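Long-range contact in SUMO-1 cysteine protease S273R (African swine fever virus pig/Kenya/KEN-50/1950, PDB 6LJ9), which probably cleaves the viral polyprotein precursors pp220 and pp62 into core-shell proteins and blunts host innate immunity, acting as a cysteine protease: residues 170-184 with 236-249. Sequence-based numbering, arbitrary orientation.
Sequences VAIFVDMRGDCWSIE and SLFYIRARLDNVSY
Arg243 meets Glu184 and Phe173 by folding its side chain at chi2 (-74°) and again at chi3 (-67°). The bends carry the guanidinium past the CD2-CE2 rim of Phe173 to the carboxylate of Glu184, which arrives from the opposite direction on a chain extended beyond CG. The two flat groups are nearly coplanar, 12° apart. Arg243 NE donates to the syn lone pair of Glu184 OE1 at 2.7 Å, and Arg243 NH2 reaches Glu184 OE2 by a very short bond. Glu184 OE1 also accepts from Tyr239 OH, 2.5 Å away; this bond too is very short, so its exact length is doubtful. Tyr239 and Arg243 both bond the buried carboxylate.

Arg243 NH2 forms a second salt bridge, to Asp175 OD2 at 2.9 Å. Arg177 holds the same carboxylate side-on, NE to OD1 and NH2 to OD2, while its backbone N closes an Asx turn on Asp175 OD1. Arg177 NH2 then donates to Arg243 O at 2.8 Å, at the helix end where Asn246 completes a Schellman motif. The two guanidinium groups lie close, but the shared Asp175 probably offsets their charge. Ser182 OG, beside the network, is hydrogen-bonded to Asp179 OD2 of the second subunit.

Next to the polar network the packing is apolar. Arg243 CB sits over one face of Phe173, a CH-pi contact 3.6 Å from the ring centroid. Leu244 CD2 meets the edge of that ring, and Ile240 CG2 touches Phe173 CD1 at 4.1 Å. Nearer the start of both segments, Ala171 CB rests against Ser236 O at 3.4 Å.

Strand 170-175 and helix 236-244 run nearly parallel. Helix 232-244 starts at the nucleophile Cys232, and strand 169-175 follows His168, both inferred active-site residues. This central helix packed on the mixed sheet is typical of the papain-like core of Ulp1-family cysteine proteases.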
loop_
_atom_site.group_PDB
_atom_site.type_symbol
_atom_site.label_atom_id
_atom_site.label_comp_id
_atom_site.label_asym_id
_atom_site.label_seq_id
_atom_site.Cartn_x
_atom_site.Cartn_y
_atom_site.Cartn_z
ATOM N N VAL B 170 21.940 -11.328 6.000
ATOM C CA VAL B 170 21.364 -10.320 6.877
ATOM C C VAL B 170 20.479 -9.414 6.033
ATOM O O VAL B 170 20.637 -9.313 4.814
ATOM C CB VAL B 170 22.435 -9.494 7.624
ATOM C CG1 VAL B 170 23.296 -10.396 8.497
ATOM C CG2 VAL B 170 23.292 -8.726 6.637
ATOM N N ALA B 171 19.537 -8.753 6.696
ATOM C CA ALA B 171 18.547 -7.926 6.025
ATOM C C ALA B 171 18.807 -6.448 6.286
ATOM O O ALA B 171 19.314 -6.064 7.344
ATOM C CB ALA B 171 17.129 -8.288 6.481
ATOM N N ILE B 172 18.459 -5.623 5.299
ATOM C CA ILE B 172 18.489 -4.171 5.418
ATOM C C ILE B 172 17.136 -3.638 4.969
ATOM O O ILE B 172 16.684 -3.940 3.859
ATOM C CB ILE B 172 19.623 -3.537 4.587
ATOM C CG1 ILE B 172 20.974 -3.745 5.277
ATOM C CG2 ILE B 172 19.355 -2.055 4.350
ATOM C CD1 ILE B 172 22.094 -2.886 4.716
ATOM N N PHE B 173 16.489 -2.857 5.831
ATOM C CA PHE B 173 15.163 -2.323 5.555
ATOM C C PHE B 173 15.146 -0.832 5.851
ATOM O O PHE B 173 15.588 -0.403 6.922
ATOM C CB PHE B 173 14.095 -3.043 6.385
ATOM C CG PHE B 173 12.690 -2.730 5.961
ATOM C CD1 PHE B 173 12.122 -3.379 4.877
ATOM C CD2 PHE B 173 11.938 -1.789 6.643
ATOM C CE1 PHE B 173 10.830 -3.094 4.481
ATOM C CE2 PHE B 173 10.644 -1.499 6.252
ATOM C CZ PHE B 173 10.090 -2.153 5.169
ATOM N N VAL B 174 14.641 -0.049 4.902
ATOM C CA VAL B 174 14.498 1.394 5.049
ATOM C C VAL B 174 13.009 1.701 5.057
ATOM O O VAL B 174 12.318 1.504 4.049
ATOM C CB VAL B 174 15.217 2.160 3.930
ATOM C CG1 VAL B 174 14.990 3.657 4.080
ATOM C CG2 VAL B 174 16.701 1.835 3.933
ATOM N N ASP B 175 12.508 2.179 6.191
ATOM C CA ASP B 175 11.092 2.477 6.360
ATOM C C ASP B 175 10.903 3.985 6.245
ATOM O O ASP B 175 11.335 4.741 7.122
ATOM C CB ASP B 175 10.585 1.952 7.702
ATOM C CG ASP B 175 9.076 2.026 7.830
ATOM O OD1 ASP B 175 8.410 2.491 6.881
ATOM O OD2 ASP B 175 8.553 1.615 8.887
HETATM N N MSE B 176 10.264 4.418 5.163
HETATM C CA MSE B 176 10.008 5.835 4.930
HETATM C C MSE B 176 8.508 6.122 4.932
HETATM O O MSE B 176 8.040 7.037 4.255
HETATM C CB MSE B 176 10.631 6.278 3.605
HETATM C CG MSE B 176 12.143 6.123 3.549
HETATM SE SE MSE B 176 12.862 6.300 1.743
HETATM C CE MSE B 176 12.231 4.611 1.002
ATOM N N ARG B 177 7.762 5.329 5.702
ATOM C CA ARG B 177 6.316 5.483 5.805
ATOM C C ARG B 177 5.901 6.361 6.978
ATOM O O ARG B 177 4.928 7.112 6.871
ATOM C CB ARG B 177 5.646 4.111 5.938
ATOM C CG ARG B 177 5.799 3.207 4.726
ATOM C CD ARG B 177 5.379 1.783 5.054
ATOM N NE ARG B 177 6.211 1.207 6.106
ATOM C CZ ARG B 177 6.148 -0.060 6.499
ATOM N NH1 ARG B 177 5.290 -0.892 5.924
ATOM N NH2 ARG B 177 6.944 -0.499 7.466
ATOM N N GLY B 178 6.612 6.285 8.100
ATOM C CA GLY B 178 6.202 6.960 9.311
ATOM C C GLY B 178 6.796 8.347 9.454
ATOM O O GLY B 178 7.506 8.856 8.582
ATOM N N ASP B 179 6.496 8.965 10.598
ATOM C CA ASP B 179 6.997 10.307 10.858
ATOM C C ASP B 179 8.483 10.304 11.180
ATOM O O ASP B 179 9.145 11.332 11.000
ATOM C CB ASP B 179 6.210 10.962 11.996
ATOM C CG ASP B 179 6.347 12.479 12.005
ATOM O OD1 ASP B 179 6.203 13.102 10.932
ATOM O OD2 ASP B 179 6.593 13.052 13.087
ATOM N N CYS B 180 9.017 9.175 11.642
ATOM C CA CYS B 180 10.447 8.987 11.860
ATOM C C CYS B 180 10.912 7.860 10.949
ATOM O O CYS B 180 10.591 6.691 11.187
ATOM C CB CYS B 180 10.748 8.663 13.320
ATOM S SG CYS B 180 12.370 7.919 13.587
ATOM N N TRP B 181 11.655 8.213 9.906
ATOM C CA TRP B 181 12.199 7.219 8.998
ATOM C C TRP B 181 13.378 6.509 9.650
ATOM O O TRP B 181 14.144 7.104 10.413
ATOM C CB TRP B 181 12.632 7.868 7.683
ATOM C CG TRP B 181 11.502 8.516 6.933
ATOM C CD1 TRP B 181 10.194 8.579 7.314
ATOM C CD2 TRP B 181 11.583 9.189 5.669
ATOM N NE1 TRP B 181 9.456 9.251 6.372
ATOM C CE2 TRP B 181 10.284 9.636 5.351
ATOM C CE3 TRP B 181 12.624 9.459 4.777
ATOM C CZ2 TRP B 181 10.000 10.335 4.179
ATOM C CZ3 TRP B 181 12.341 10.154 3.613
ATOM C CH2 TRP B 181 11.039 10.584 3.326
ATOM N N SER B 182 13.514 5.222 9.351
ATOM C CA SER B 182 14.532 4.396 9.979
ATOM C C SER B 182 15.265 3.574 8.931
ATOM O O SER B 182 14.651 3.035 8.005
ATOM C CB SER B 182 13.921 3.467 11.034
ATOM O OG SER B 182 12.914 2.645 10.469
ATOM N N ILE B 183 16.582 3.495 9.083
ATOM C CA ILE B 183 17.433 2.610 8.299
ATOM C C ILE B 183 17.833 1.463 9.214
ATOM O O ILE B 183 18.498 1.678 10.235
ATOM C CB ILE B 183 18.661 3.348 7.747
ATOM C CG1 ILE B 183 18.219 4.562 6.926
ATOM C CG2 ILE B 183 19.511 2.416 6.903
ATOM C CD1 ILE B 183 19.313 5.579 6.704
ATOM N N GLU B 184 17.418 0.250 8.864
ATOM C CA GLU B 184 17.476 -0.885 9.774
ATOM C C GLU B 184 18.409 -1.961 9.236
ATOM O O GLU B 184 18.390 -2.277 8.042
ATOM C CB GLU B 184 16.077 -1.464 9.998
ATOM C CG GLU B 184 15.041 -0.414 10.372
ATOM C CD GLU B 184 13.621 -0.930 10.263
ATOM O OE1 GLU B 184 13.440 -2.159 10.151
ATOM O OE2 GLU B 184 12.685 -0.103 10.284
ATOM N N SER B 236 16.313 -13.393 7.323
ATOM C CA SER B 236 16.450 -12.094 6.672
ATOM C C SER B 236 15.215 -11.755 5.845
ATOM O O SER B 236 14.770 -10.601 5.826
ATOM C CB SER B 236 17.700 -12.076 5.794
ATOM O OG SER B 236 18.852 -12.425 6.541
ATOM N N LEU B 237 14.651 -12.745 5.152
ATOM C CA LEU B 237 13.452 -12.497 4.358
ATOM C C LEU B 237 12.243 -12.236 5.245
ATOM O O LEU B 237 11.383 -11.415 4.905
ATOM C CB LEU B 237 13.189 -13.678 3.424
ATOM C CG LEU B 237 14.064 -13.776 2.175
ATOM C CD1 LEU B 237 13.759 -15.058 1.425
ATOM C CD2 LEU B 237 13.847 -12.570 1.278
ATOM N N PHE B 238 12.155 -12.926 6.386
ATOM C CA PHE B 238 11.018 -12.736 7.280
ATOM C C PHE B 238 11.021 -11.342 7.893
ATOM O O PHE B 238 9.956 -10.753 8.112
ATOM C CB PHE B 238 11.021 -13.800 8.377
ATOM C CG PHE B 238 9.922 -13.633 9.389
ATOM C CD1 PHE B 238 8.649 -14.114 9.132
ATOM C CD2 PHE B 238 10.161 -13.000 10.599
ATOM C CE1 PHE B 238 7.634 -13.963 10.060
ATOM C CE2 PHE B 238 9.150 -12.847 11.530
ATOM C CZ PHE B 238 7.885 -13.329 11.260
ATOM N N TYR B 239 12.207 -10.807 8.191
ATOM C CA TYR B 239 12.291 -9.455 8.736
ATOM C C TYR B 239 11.711 -8.440 7.762
ATOM O O TYR B 239 10.921 -7.572 8.148
ATOM C CB TYR B 239 13.744 -9.114 9.072
ATOM C CG TYR B 239 13.928 -7.748 9.697
ATOM C CD1 TYR B 239 13.726 -7.554 11.057
ATOM C CD2 TYR B 239 14.311 -6.655 8.930
ATOM C CE1 TYR B 239 13.895 -6.310 11.635
ATOM C CE2 TYR B 239 14.483 -5.405 9.499
ATOM C CZ TYR B 239 14.274 -5.240 10.853
ATOM O OH TYR B 239 14.443 -4.001 11.426
ATOM N N ILE B 240 12.086 -8.544 6.485
ATOM C CA ILE B 240 11.569 -7.621 5.478
ATOM C C ILE B 240 10.058 -7.766 5.347
ATOM O O ILE B 240 9.326 -6.772 5.278
ATOM C CB ILE B 240 12.279 -7.845 4.130
ATOM C CG1 ILE B 240 13.765 -7.495 4.243
ATOM C CG2 ILE B 240 11.602 -7.037 3.030
ATOM C CD1 ILE B 240 14.544 -7.687 2.957
ATOM N N ARG B 241 9.568 -9.007 5.321
ATOM C CA ARG B 241 8.132 -9.228 5.165
ATOM C C ARG B 241 7.358 -8.735 6.382
ATOM O O ARG B 241 6.280 -8.144 6.241
ATOM C CB ARG B 241 7.851 -10.708 4.912
ATOM C CG ARG B 241 6.379 -11.029 4.704
ATOM C CD ARG B 241 5.788 -10.184 3.588
ATOM N NE ARG B 241 4.367 -10.446 3.388
ATOM C CZ ARG B 241 3.883 -11.291 2.483
ATOM N NH1 ARG B 241 4.708 -11.960 1.689
ATOM N NH2 ARG B 241 2.573 -11.466 2.371
ATOM N N ALA B 242 7.890 -8.966 7.585
ATOM C CA ALA B 242 7.214 -8.495 8.790
ATOM C C ALA B 242 7.171 -6.971 8.841
ATOM O O ALA B 242 6.150 -6.389 9.225
ATOM C CB ALA B 242 7.902 -9.054 10.033
ATOM N N ARG B 243 8.266 -6.309 8.460
ATOM C CA ARG B 243 8.265 -4.850 8.427
ATOM C C ARG B 243 7.311 -4.328 7.360
ATOM O O ARG B 243 6.679 -3.280 7.539
ATOM C CB ARG B 243 9.679 -4.321 8.181
ATOM C CG ARG B 243 10.696 -4.719 9.239
ATOM C CD ARG B 243 10.507 -3.957 10.539
ATOM N NE ARG B 243 10.792 -2.533 10.390
ATOM C CZ ARG B 243 9.862 -1.585 10.347
ATOM N NH1 ARG B 243 8.581 -1.908 10.449
ATOM N NH2 ARG B 243 10.213 -0.314 10.208
ATOM N N LEU B 244 7.197 -5.048 6.238
ATOM C CA LEU B 244 6.247 -4.660 5.200
ATOM C C LEU B 244 4.813 -4.761 5.702
ATOM O O LEU B 244 3.972 -3.916 5.371
ATOM C CB LEU B 244 6.444 -5.528 3.957
ATOM C CG LEU B 244 7.625 -5.184 3.046
ATOM C CD1 LEU B 244 7.754 -6.208 1.928
ATOM C CD2 LEU B 244 7.469 -3.783 2.474
ATOM N N ASP B 245 4.513 -5.787 6.499
ATOM C CA ASP B 245 3.211 -5.924 7.137
ATOM C C ASP B 245 3.119 -5.153 8.448
ATOM O O ASP B 245 2.231 -5.435 9.261
ATOM C CB ASP B 245 2.882 -7.399 7.368
ATOM C CG ASP B 245 2.562 -8.126 6.081
ATOM O OD1 ASP B 245 2.157 -7.454 5.106
ATOM O OD2 ASP B 245 2.713 -9.363 6.041
ATOM N N ASN B 246 4.024 -4.197 8.666
ATOM C CA ASN B 246 3.947 -3.241 9.766
ATOM C C ASN B 246 4.155 -3.892 11.128
ATOM O O ASN B 246 3.541 -3.486 12.116
ATOM C CB ASN B 246 2.623 -2.468 9.738
ATOM C CG ASN B 246 2.613 -1.374 8.686
ATOM O OD1 ASN B 246 3.110 -0.270 8.919
ATOM N ND2 ASN B 246 2.052 -1.675 7.520
ATOM N N VAL B 247 5.015 -4.903 11.198
ATOM C CA VAL B 247 5.524 -5.380 12.480
ATOM C C VAL B 247 6.717 -4.508 12.852
ATOM O O VAL B 247 7.699 -4.435 12.106
ATOM C CB VAL B 247 5.915 -6.864 12.416
ATOM C CG1 VAL B 247 6.564 -7.301 13.725
ATOM C CG2 VAL B 247 4.697 -7.722 12.110
ATOM N N SER B 248 6.628 -3.836 13.997
ATOM C CA SER B 248 7.673 -2.903 14.398
ATOM C C SER B 248 8.997 -3.628 14.614
ATOM O O SER B 248 9.035 -4.808 14.975
ATOM C CB SER B 248 7.267 -2.165 15.675
ATOM O OG SER B 248 8.288 -1.276 16.097
ATOM N N TYR B 249 10.097 -2.906 14.377
ATOM C CA TYR B 249 11.421 -3.469 14.616
ATOM C C TYR B 249 11.659 -3.763 16.090
ATOM O O TYR B 249 12.514 -4.595 16.415
ATOM C CB TYR B 249 12.507 -2.524 14.087
ATOM C CG TYR B 249 12.456 -1.116 14.652
ATOM C CD1 TYR B 249 12.838 -0.852 15.964
ATOM C CD2 TYR B 249 12.045 -0.050 13.867
ATOM C CE1 TYR B 249 12.799 0.427 16.478
ATOM C CE2 TYR B 249 12.004 1.236 14.374
ATOM C CZ TYR B 249 12.381 1.468 15.679
ATOM O OH TYR B 249 12.339 2.747 16.183
#